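Local coordinates for tryptophan halogenase superfamily (Brevundimonas sp. BAL3, PDB 6FRL), which is a flavin-dependent halogenase that prefers bromination over chlorination, probably using reduced flavin, oxygen and halide on an aromatic substrate, at residues D469-D472 with P473-A477; A296-D300 with D301-A305; A356-E359 with T360-R364; I397-H400 with Y401-R405. All coordinates share one frame; numbering follows the deposited sequence.

Contact 1: residues D469-D472 with P473-A477; sequences DAMD and PAYLA
Met471 and Leu476 meet at the start of helix 473-492, their side chains crossing at about a right angle. The methyl CE of Met471 carries the contact: it lies 3.4 Å from Leu476 CD1 and also reaches the edge of the Tyr475 ring, near the ring plane, 3.8 Å from Tyr475 CD1. The Met471 chain bends at both chi2 and chi3, and this double bend turns CE back over the first turn of the helix.

Beside this apolar patch, Asp472 grips the helix start through its backbone and its carboxylate. Its carbonyl O receives Leu476 N at 2.9 Å in a nearly straight bond, the donor lying almost along the C=O axis (172°). Its carboxylate reaches forward because CG stands anti to the backbone N (chi1 -175°), and OD2 accepts a weak bond from Tyr475 N at 3.3 Å. The same oxygen lies 3.4 Å from Ala474 CB. A negative group here would probably interact favourably with the helix dipole.

Further out, Met471 leans on Tyr119 and Leu476 on Lys122 and Gln123, which seats the helix start against helix 116-125. Asp469 extends the anchorage: it forms a salt bridge to Lys122 and another to Arg10 of the second subunit. Asp472 is an N-cap residue with Pro473 as the first residue of the helix, a common way to begin an alpha-helix, here at the protein surface close to the subunit interface.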
loop_
_atom_site.group_PDB
_atom_site.type_symbol
_atom_site.label_atom_id
_atom_site.label_comp_id
_atom_site.label_asym_id
_atom_site.label_seq_id
_atom_site.Cartn_x
_atom_site.Cartn_y
_atom_site.Cartn_z
ATOM N N ASP B 469 -15.803 -9.455 -21.619
ATOM C CA ASP B 469 -16.457 -9.988 -22.855
ATOM C C ASP B 469 -17.913 -10.454 -22.655
ATOM O O ASP B 469 -18.595 -10.728 -23.627
ATOM C CB ASP B 469 -15.641 -11.127 -23.449
ATOM C CG ASP B 469 -14.269 -10.672 -23.941
ATOM O OD1 ASP B 469 -14.158 -9.647 -24.643
ATOM O OD2 ASP B 469 -13.281 -11.366 -23.635
ATOM N N ALA B 470 -18.377 -10.543 -21.405
ATOM C CA ALA B 470 -19.812 -10.665 -21.058
ATOM C C ALA B 470 -20.701 -9.472 -21.532
ATOM O O ALA B 470 -21.920 -9.612 -21.682
ATOM C CB ALA B 470 -19.972 -10.866 -19.545
ATOM N N MET B 471 -20.098 -8.305 -21.737
ATOM C CA MET B 471 -20.807 -7.078 -22.132
ATOM C C MET B 471 -21.065 -7.015 -23.653
ATOM O O MET B 471 -20.260 -7.493 -24.465
ATOM C CB MET B 471 -19.992 -5.858 -21.659
ATOM C CG MET B 471 -20.727 -4.529 -21.571
ATOM S SD MET B 471 -20.089 -3.481 -20.215
ATOM C CE MET B 471 -19.963 -1.875 -21.002
ATOM N N ASP B 472 -22.202 -6.431 -24.029
ATOM C CA ASP B 472 -22.615 -6.354 -25.433
ATOM C C ASP B 472 -21.815 -5.245 -26.175
ATOM O O ASP B 472 -21.767 -4.121 -25.690
ATOM C CB ASP B 472 -24.130 -6.064 -25.473
ATOM C CG ASP B 472 -24.708 -6.067 -26.886
ATOM O OD1 ASP B 472 -24.738 -7.156 -27.500
ATOM O OD2 ASP B 472 -25.134 -4.980 -27.356
ATOM N N PRO B 473 -21.215 -5.544 -27.355
ATOM C CA PRO B 473 -20.394 -4.538 -28.078
ATOM C C PRO B 473 -21.111 -3.248 -28.487
ATOM O O PRO B 473 -20.476 -2.189 -28.545
ATOM C CB PRO B 473 -19.897 -5.295 -29.332
ATOM C CG PRO B 473 -20.884 -6.392 -29.538
ATOM C CD PRO B 473 -21.346 -6.784 -28.148
ATOM N N ALA B 474 -22.409 -3.337 -28.777
ATOM C CA ALA B 474 -23.231 -2.151 -29.027
ATOM C C ALA B 474 -23.464 -1.359 -27.741
ATOM O O ALA B 474 -23.331 -0.126 -27.755
ATOM C CB ALA B 474 -24.553 -2.526 -29.678
ATOM N N TYR B 475 -23.776 -2.042 -26.631
ATOM C CA TYR B 475 -23.964 -1.345 -25.340
ATOM C C TYR B 475 -22.689 -0.657 -24.827
ATOM O O TYR B 475 -22.735 0.446 -24.315
ATOM C CB TYR B 475 -24.485 -2.291 -24.263
ATOM C CG TYR B 475 -24.646 -1.590 -22.937
ATOM C CD1 TYR B 475 -23.553 -1.358 -22.107
ATOM C CD2 TYR B 475 -25.896 -1.143 -22.507
ATOM C CE1 TYR B 475 -23.697 -0.706 -20.880
ATOM C CE2 TYR B 475 -26.049 -0.496 -21.281
ATOM C CZ TYR B 475 -24.943 -0.273 -20.483
ATOM O OH TYR B 475 -25.100 0.372 -19.287
ATOM N N LEU B 476 -21.573 -1.358 -24.923
ATOM C CA LEU B 476 -20.267 -0.848 -24.534
ATOM C C LEU B 476 -19.929 0.398 -25.338
ATOM O O LEU B 476 -19.618 1.445 -24.741
ATOM C CB LEU B 476 -19.196 -1.938 -24.746
ATOM C CG LEU B 476 -17.694 -1.684 -24.545
ATOM C CD1 LEU B 476 -17.380 -1.231 -23.131
ATOM C CD2 LEU B 476 -16.912 -2.923 -24.977
ATOM N N ALA B 477 -20.041 0.286 -26.667
ATOM C CA ALA B 477 -19.694 1.367 -27.608
ATOM C C ALA B 477 -20.344 2.711 -27.286
ATOM O O ALA B 477 -19.722 3.764 -27.496
ATOM C CB ALA B 477 -20.040 0.972 -29.035
#

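Contact 2: residues A296-D300 with D301-A305; sequences AHLSD and DQALA
Gln302 reaches back to Ser299 with its chain extended beyond CG, and each side chain serves the other's backbone, a capping box closed by a glutamine amide. Gln302 OE1 accepts Ser299 N at 3.2 Å; the N-H points well at the oxygen (167°), but the donor stands above the carbonyl plane, 44° out of it. In return Ser299 OG accepts Gln302 N at 3.1 Å. The hydroxyl is placed for this by chi1 of 62°, which sets OG between its own backbone N and carbonyl carbon, and it lies 3.1 Å from Gln302 CG as well.

Leu298 covers the glutamine from the chain just ahead of the cap, its CD2 3.5 Å from Gln302 CB. Its other methyl, CD1, faces Ala303 more loosely, 4.4 Å from Ala303 CB. Regular helical bonding begins at once, with Ala303 N bound to Ser299 O at 3.1 Å and Leu304 N to Asp300 O.

Asp300 points its carboxylate out of the turn into a salt bridge with Arg321 on strand 314-323. Helix 300-307 thus starts against the seven-stranded sheet: Ala303 packs on Leu291 and Phe293 of strand 286-293, and Ala303 and Leu304 both touch Tyr252 of strand 250-257.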
loop_
_atom_site.group_PDB
_atom_site.type_symbol
_atom_site.label_atom_id
_atom_site.label_comp_id
_atom_site.label_asym_id
_atom_site.label_seq_id
_atom_site.Cartn_x
_atom_site.Cartn_y
_atom_site.Cartn_z
ATOM N N ALA B 296 28.687 10.345 -25.369
ATOM C CA ALA B 296 29.204 9.306 -26.257
ATOM C C ALA B 296 28.556 9.246 -27.661
ATOM O O ALA B 296 29.109 8.595 -28.552
ATOM C CB ALA B 296 29.146 7.953 -25.562
ATOM N N HIS B 297 27.405 9.897 -27.854
ATOM C CA HIS B 297 26.765 10.040 -29.179
ATOM C C HIS B 297 26.723 11.479 -29.688
ATOM O O HIS B 297 26.393 11.710 -30.849
ATOM C CB HIS B 297 25.311 9.549 -29.126
ATOM C CG HIS B 297 25.161 8.108 -28.758
ATOM N ND1 HIS B 297 25.397 7.632 -27.486
ATOM C CD2 HIS B 297 24.735 7.049 -29.488
ATOM C CE1 HIS B 297 25.169 6.328 -27.459
ATOM N NE2 HIS B 297 24.771 5.949 -28.664
ATOM N N LEU B 298 26.986 12.452 -28.820
ATOM C CA LEU B 298 26.926 13.859 -29.204
ATOM C C LEU B 298 28.107 14.658 -28.632
ATOM O O LEU B 298 28.446 14.566 -27.452
ATOM C CB LEU B 298 25.617 14.514 -28.740
ATOM C CG LEU B 298 24.278 14.358 -29.473
ATOM C CD1 LEU B 298 23.202 15.124 -28.693
ATOM C CD2 LEU B 298 24.314 14.828 -30.907
ATOM N N SER B 299 28.708 15.460 -29.502
ATOM C CA SER B 299 29.596 16.530 -29.093
ATOM C C SER B 299 28.785 17.644 -28.428
ATOM O O SER B 299 27.544 17.696 -28.533
ATOM C CB SER B 299 30.295 17.106 -30.321
ATOM O OG SER B 299 29.334 17.661 -31.219
ATOM N N ASP B 300 29.502 18.555 -27.777
ATOM C CA ASP B 300 28.879 19.736 -27.192
ATOM C C ASP B 300 28.217 20.640 -28.246
ATOM O O ASP B 300 27.086 21.085 -28.030
ATOM C CB ASP B 300 29.889 20.502 -26.327
ATOM C CG ASP B 300 30.189 19.798 -25.013
ATOM O OD1 ASP B 300 29.642 18.710 -24.734
ATOM O OD2 ASP B 300 30.979 20.340 -24.236
ATOM N N ASP B 301 28.881 20.880 -29.382
ATOM C CA ASP B 301 28.282 21.707 -30.452
ATOM C C ASP B 301 27.061 21.053 -31.106
ATOM O O ASP B 301 26.115 21.761 -31.477
ATOM C CB ASP B 301 29.313 22.084 -31.539
ATOM C CG ASP B 301 30.455 22.938 -31.005
ATOM O OD1 ASP B 301 30.260 23.725 -30.047
ATOM O OD2 ASP B 301 31.559 22.808 -31.564
ATOM N N GLN B 302 27.081 19.721 -31.253
ATOM C CA GLN B 302 25.913 18.975 -31.784
ATOM C C GLN B 302 24.693 19.098 -30.840
ATOM O O GLN B 302 23.546 19.300 -31.295
ATOM C CB GLN B 302 26.262 17.498 -32.081
ATOM C CG GLN B 302 27.145 17.264 -33.328
ATOM C CD GLN B 302 27.790 15.867 -33.405
ATOM O OE1 GLN B 302 27.696 15.060 -32.482
ATOM N NE2 GLN B 302 28.452 15.589 -34.505
ATOM N N ALA B 303 24.964 19.021 -29.533
ATOM C CA ALA B 303 23.955 19.223 -28.495
ATOM C C ALA B 303 23.320 20.601 -28.551
ATOM O O ALA B 303 22.111 20.740 -28.447
ATOM C CB ALA B 303 24.563 18.992 -27.116
ATOM N N LEU B 304 24.137 21.632 -28.685
ATOM C CA LEU B 304 23.626 23.004 -28.745
ATOM C C LEU B 304 22.864 23.260 -30.051
ATOM O O LEU B 304 21.915 24.064 -30.069
ATOM C CB LEU B 304 24.769 24.005 -28.561
ATOM C CG LEU B 304 25.567 23.913 -27.239
ATOM C CD1 LEU B 304 26.713 24.910 -27.162
ATOM C CD2 LEU B 304 24.663 24.092 -26.036
ATOM N N ALA B 305 23.260 22.558 -31.123
ATOM C CA ALA B 305 22.551 22.596 -32.416
ATOM C C ALA B 305 21.124 22.031 -32.356
ATOM O O ALA B 305 20.251 22.447 -33.125
ATOM C CB ALA B 305 23.360 21.863 -33.489
#

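Contact 3: residues A356-E359 with T360-R364; sequences ALIE and TGIER
With chi1 of 55°, Thr360 places OG1 between its backbone N and carbonyl carbon, and the hydroxyl is thereby folded back toward the preceding helical turn. OG1 lies 3.0 Å from Leu357 O and 3.3 Å from Ala356 O, while the methyl CG2 rests 3.4 Å from Ala356 O. Ile358 and Ile362, one turn apart, share a torsion pattern (CG1 beside the backbone N, CG2 anti to it) and lie side by side, pointing the same way. One methyl of each makes the contact, Ile358 CG2 to Ile362 CD1 at 3.6 Å.

Main-chain bonds tie the same turns together. Thr360 N binds Ala356 O, and Ile362 N binds Ile358 O at 3.0 Å, nearly in line with the carbonyl. Gly361 N reaches Leu357 O at 3.1 Å from 42° above the carbonyl plane, on an oxygen that the threonine hydroxyl also approaches.

The isoleucines face helix 20-33, where Ile358 meets Met25 and Ile362 meets Thr26 and Ala29. On helix 376-402, Glu389 joins Thr360 OG1 by a hydrogen bond and Arg364 by a salt bridge. The isoleucine side of the contact is thus apolar, while on the side of Thr360 and Arg364 the buried arginine finds a charge partner in Glu389; Glu359, also buried, has both carboxylate oxygens hydrogen-bonded elsewhere in the protein.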
loop_
_atom_site.group_PDB
_atom_site.type_symbol
_atom_site.label_atom_id
_atom_site.label_comp_id
_atom_site.label_asym_id
_atom_site.label_seq_id
_atom_site.Cartn_x
_atom_site.Cartn_y
_atom_site.Cartn_z
ATOM N N ALA B 356 10.036 16.365 -5.551
ATOM C CA ALA B 356 9.270 15.288 -4.947
ATOM C C ALA B 356 10.088 14.397 -3.996
ATOM O O ALA B 356 9.587 13.948 -2.971
ATOM C CB ALA B 356 8.637 14.453 -6.045
ATOM N N LEU B 357 11.338 14.132 -4.356
ATOM C CA LEU B 357 12.244 13.309 -3.540
ATOM C C LEU B 357 12.718 14.010 -2.257
ATOM O O LEU B 357 12.986 13.344 -1.222
ATOM C CB LEU B 357 13.408 12.798 -4.378
ATOM C CG LEU B 357 13.027 11.738 -5.463
ATOM C CD1 LEU B 357 14.023 11.732 -6.595
ATOM C CD2 LEU B 357 12.870 10.315 -4.904
ATOM N N ILE B 358 12.796 15.343 -2.307
ATOM C CA ILE B 358 12.997 16.190 -1.111
ATOM C C ILE B 358 11.792 16.087 -0.202
ATOM O O ILE B 358 11.948 15.845 0.995
ATOM C CB ILE B 358 13.279 17.662 -1.496
ATOM C CG1 ILE B 358 14.677 17.757 -2.142
ATOM C CG2 ILE B 358 13.188 18.594 -0.289
ATOM C CD1 ILE B 358 14.852 18.922 -3.083
ATOM N N GLU B 359 10.595 16.228 -0.763
ATOM C CA GLU B 359 9.354 16.115 0.022
ATOM C C GLU B 359 9.217 14.758 0.760
ATOM O O GLU B 359 8.828 14.708 1.912
ATOM C CB GLU B 359 8.114 16.272 -0.871
ATOM C CG GLU B 359 7.915 17.578 -1.609
ATOM C CD GLU B 359 6.716 17.505 -2.555
ATOM O OE1 GLU B 359 5.561 17.384 -2.042
ATOM O OE2 GLU B 359 6.937 17.549 -3.794
ATOM N N THR B 360 9.483 13.660 0.056
ATOM C CA THR B 360 9.360 12.334 0.626
ATOM C C THR B 360 10.423 12.152 1.708
ATOM O O THR B 360 10.158 11.519 2.739
ATOM C CB THR B 360 9.474 11.216 -0.427
ATOM O OG1 THR B 360 10.695 11.364 -1.167
ATOM C CG2 THR B 360 8.275 11.216 -1.393
ATOM N N GLY B 361 11.614 12.716 1.475
ATOM C CA GLY B 361 12.700 12.649 2.465
ATOM C C GLY B 361 12.331 13.337 3.756
ATOM O O GLY B 361 12.553 12.790 4.833
ATOM N N ILE B 362 11.725 14.520 3.629
ATOM C CA ILE B 362 11.265 15.298 4.771
ATOM C C ILE B 362 10.143 14.614 5.526
ATOM O O ILE B 362 10.160 14.595 6.743
ATOM C CB ILE B 362 10.845 16.718 4.352
ATOM C CG1 ILE B 362 12.087 17.529 3.986
ATOM C CG2 ILE B 362 10.094 17.437 5.470
ATOM C CD1 ILE B 362 11.806 18.633 2.982
ATOM N N GLU B 363 9.152 14.087 4.823
ATOM C CA GLU B 363 8.034 13.382 5.492
ATOM C C GLU B 363 8.596 12.210 6.297
ATOM O O GLU B 363 8.228 12.016 7.469
ATOM C CB GLU B 363 6.954 12.913 4.488
ATOM C CG GLU B 363 5.740 12.138 5.094
ATOM C CD GLU B 363 5.159 12.641 6.474
ATOM O OE1 GLU B 363 4.568 13.758 6.562
ATOM O OE2 GLU B 363 5.307 11.911 7.511
ATOM N N ARG B 364 9.530 11.487 5.693
ATOM C CA ARG B 364 10.157 10.326 6.311
ATOM C C ARG B 364 10.987 10.709 7.571
ATOM O O ARG B 364 10.914 10.012 8.589
ATOM C CB ARG B 364 10.984 9.601 5.251
ATOM C CG ARG B 364 11.477 8.231 5.604
ATOM C CD ARG B 364 12.161 7.597 4.385
ATOM N NE ARG B 364 11.165 7.195 3.383
ATOM C CZ ARG B 364 11.066 7.640 2.130
ATOM N NH1 ARG B 364 11.936 8.508 1.613
ATOM N NH2 ARG B 364 10.080 7.161 1.357
#

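Contact 4: residues I397-H400 with Y401-R405; sequences IILH and YKLNR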
loop_
_atom_site.group_PDB
_atom_site.type_symbol
_atom_site.label_atom_id
_atom_site.label_comp_id
_atom_site.label_asym_id
_atom_site.label_seq_id
_atom_site.Cartn_x
_atom_site.Cartn_y
_atom_site.Cartn_z
ATOM N N ILE B 397 11.480 5.704 -14.924
ATOM C CA ILE B 397 12.264 6.478 -15.916
ATOM C C ILE B 397 12.817 5.562 -17.037
ATOM O O ILE B 397 12.666 5.849 -18.214
ATOM C CB ILE B 397 13.391 7.311 -15.244
ATOM C CG1 ILE B 397 12.745 8.445 -14.431
ATOM C CG2 ILE B 397 14.342 7.887 -16.294
ATOM C CD1 ILE B 397 13.642 9.106 -13.414
ATOM N N ILE B 398 13.431 4.452 -16.648
ATOM C CA ILE B 398 13.940 3.464 -17.596
ATOM C C ILE B 398 12.895 3.056 -18.666
ATOM O O ILE B 398 13.201 3.044 -19.877
ATOM C CB ILE B 398 14.445 2.208 -16.840
ATOM C CG1 ILE B 398 15.752 2.539 -16.125
ATOM C CG2 ILE B 398 14.665 1.039 -17.814
ATOM C CD1 ILE B 398 16.187 1.505 -15.119
ATOM N N LEU B 399 11.679 2.736 -18.211
ATOM C CA LEU B 399 10.592 2.304 -19.092
ATOM C C LEU B 399 10.406 3.201 -20.303
ATOM O O LEU B 399 10.133 2.685 -21.399
ATOM C CB LEU B 399 9.246 2.186 -18.329
ATOM C CG LEU B 399 8.083 1.567 -19.111
ATOM C CD1 LEU B 399 8.367 0.121 -19.468
ATOM C CD2 LEU B 399 6.780 1.668 -18.367
ATOM N N HIS B 400 10.528 4.519 -20.107
ATOM C CA HIS B 400 10.311 5.501 -21.173
ATOM C C HIS B 400 11.308 5.251 -22.354
ATOM O O HIS B 400 10.951 5.315 -23.556
ATOM C CB HIS B 400 10.481 6.933 -20.655
ATOM C CG HIS B 400 9.426 7.410 -19.687
ATOM N ND1 HIS B 400 9.307 6.921 -18.402
ATOM C CD2 HIS B 400 8.510 8.420 -19.788
ATOM C CE1 HIS B 400 8.348 7.578 -17.765
ATOM N NE2 HIS B 400 7.848 8.492 -18.583
ATOM N N TYR B 401 12.551 4.962 -22.005
ATOM C CA TYR B 401 13.574 4.669 -23.006
ATOM C C TYR B 401 13.375 3.270 -23.613
ATOM O O TYR B 401 13.454 3.091 -24.823
ATOM C CB TYR B 401 14.981 4.736 -22.382
ATOM C CG TYR B 401 15.455 6.111 -21.972
ATOM C CD1 TYR B 401 15.874 7.044 -22.937
ATOM C CD2 TYR B 401 15.533 6.489 -20.621
ATOM C CE1 TYR B 401 16.313 8.311 -22.564
ATOM C CE2 TYR B 401 15.988 7.751 -20.249
ATOM C CZ TYR B 401 16.377 8.652 -21.222
ATOM O OH TYR B 401 16.863 9.892 -20.892
ATOM N N LYS B 402 13.131 2.291 -22.739
ATOM C CA LYS B 402 12.949 0.893 -23.129
ATOM C C LYS B 402 11.882 0.657 -24.196
ATOM O O LYS B 402 12.055 -0.246 -25.014
ATOM C CB LYS B 402 12.635 0.060 -21.894
ATOM C CG LYS B 402 12.491 -1.447 -22.149
ATOM C CD LYS B 402 13.708 -2.030 -22.854
ATOM C CE LYS B 402 13.824 -3.530 -22.709
ATOM N NZ LYS B 402 14.925 -4.067 -23.566
ATOM N N LEU B 403 10.802 1.451 -24.184
ATOM C CA LEU B 403 9.656 1.268 -25.090
ATOM C C LEU B 403 9.604 2.224 -26.299
ATOM O O LEU B 403 8.617 2.236 -27.081
ATOM C CB LEU B 403 8.356 1.426 -24.296
ATOM C CG LEU B 403 8.160 0.529 -23.072
ATOM C CD1 LEU B 403 6.807 0.808 -22.457
ATOM C CD2 LEU B 403 8.261 -0.934 -23.464
ATOM N N ASN B 404 10.654 3.012 -26.487
ATOM C CA ASN B 404 10.666 3.959 -27.594
ATOM C C ASN B 404 10.554 3.201 -28.938
ATOM O O ASN B 404 10.944 2.042 -29.025
ATOM C CB ASN B 404 11.899 4.859 -27.510
ATOM C CG ASN B 404 13.076 4.309 -28.277
ATOM O OD1 ASN B 404 13.162 4.497 -29.493
ATOM N ND2 ASN B 404 14.009 3.665 -27.573
ATOM N N ARG B 405 9.993 3.853 -29.944
ATOM C CA ARG B 405 9.845 3.288 -31.294
ATOM C C ARG B 405 10.590 4.115 -32.398
ATOM O O ARG B 405 10.223 4.113 -33.575
ATOM C CB ARG B 405 8.352 3.148 -31.634
ATOM C CG ARG B 405 7.612 2.086 -30.848
ATOM C CD ARG B 405 6.384 1.646 -31.663
ATOM N NE ARG B 405 5.425 0.837 -30.896
ATOM C CZ ARG B 405 4.928 -0.359 -31.242
ATOM N NH1 ARG B 405 5.275 -0.961 -32.387
ATOM N NH2 ARG B 405 4.070 -0.975 -30.434
#
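Leu399 overlaps Leu403 one turn further along the chain, the two isobutyl groups meeting at a slant. Leu399 CD1 and Leu403 CD1 are 3.4 Å apart, and Leu403 CG follows at 3.6 Å from the same Leu399 methyl. Leu399 carries CG anti to its backbone N (chi1 -172°), whereas Leu403 has CG beside the N; these different rotations bring the branches together although the Leu399 CB points away from the second segment.

Tyr401 lies against the preceding turn. Its ring comes near Ile397, with CE2 4.3 Å from Ile397 CG2, and Ile398 O sits at the ring edge. That carbonyl is shared by the backbone: Lys402 N makes a straight bond to it at 3.0 Å in the carbonyl plane, and Tyr401 N a weak, strongly bent one.

The helix ends here. Leu403 N still bonds to Leu399 O at 3.1 Å, but Leu403 is the first residue to leave helical backbone angles. Asn404 then folds its amide back onto the last turn, ND2 giving a nearly straight bond to Tyr401 O at 2.9 Å, in both the amide and the carbonyl plane. Tyr401 O also accepts Asn404 N, so two N-H groups of Asn404 grip one carbonyl where the chain leaves the helix.

Hydrogen bonds from Tyr401 to Glu348 and from His400 to Glu351 secure the polar ends. Around this end of helix 376-402, Leu399 packs on Trp450 and Ile453 of helix 447-456 and on Leu424 and Ile428 of helix 422-434, while Tyr401 lies against Phe411 and Trp412 of helix 410-417.

Overall arrangement
The four contacts follow one another along the chain without touching. Contacts 1 and 2 mark helix starts at the surface, contact 3 is a buried contact within a helix and contact 4 lies at a buried helix end. Contacts 3 and 4 belong to consecutive helices, 354-367 and 376-402, and their nearest atoms are about 7 Å apart. The nearest atoms of contacts 2 and 4 are about 10 Å apart, whereas contact 1 is remote, its centre about 52 Å from that of contact 2. In contact 3 the Ile358 side chain lies near, without touching, the glycine-rich turn that probably serves flavin binding, and is about 5 Å from a bound tartrate, probably from the crystallisation liquor.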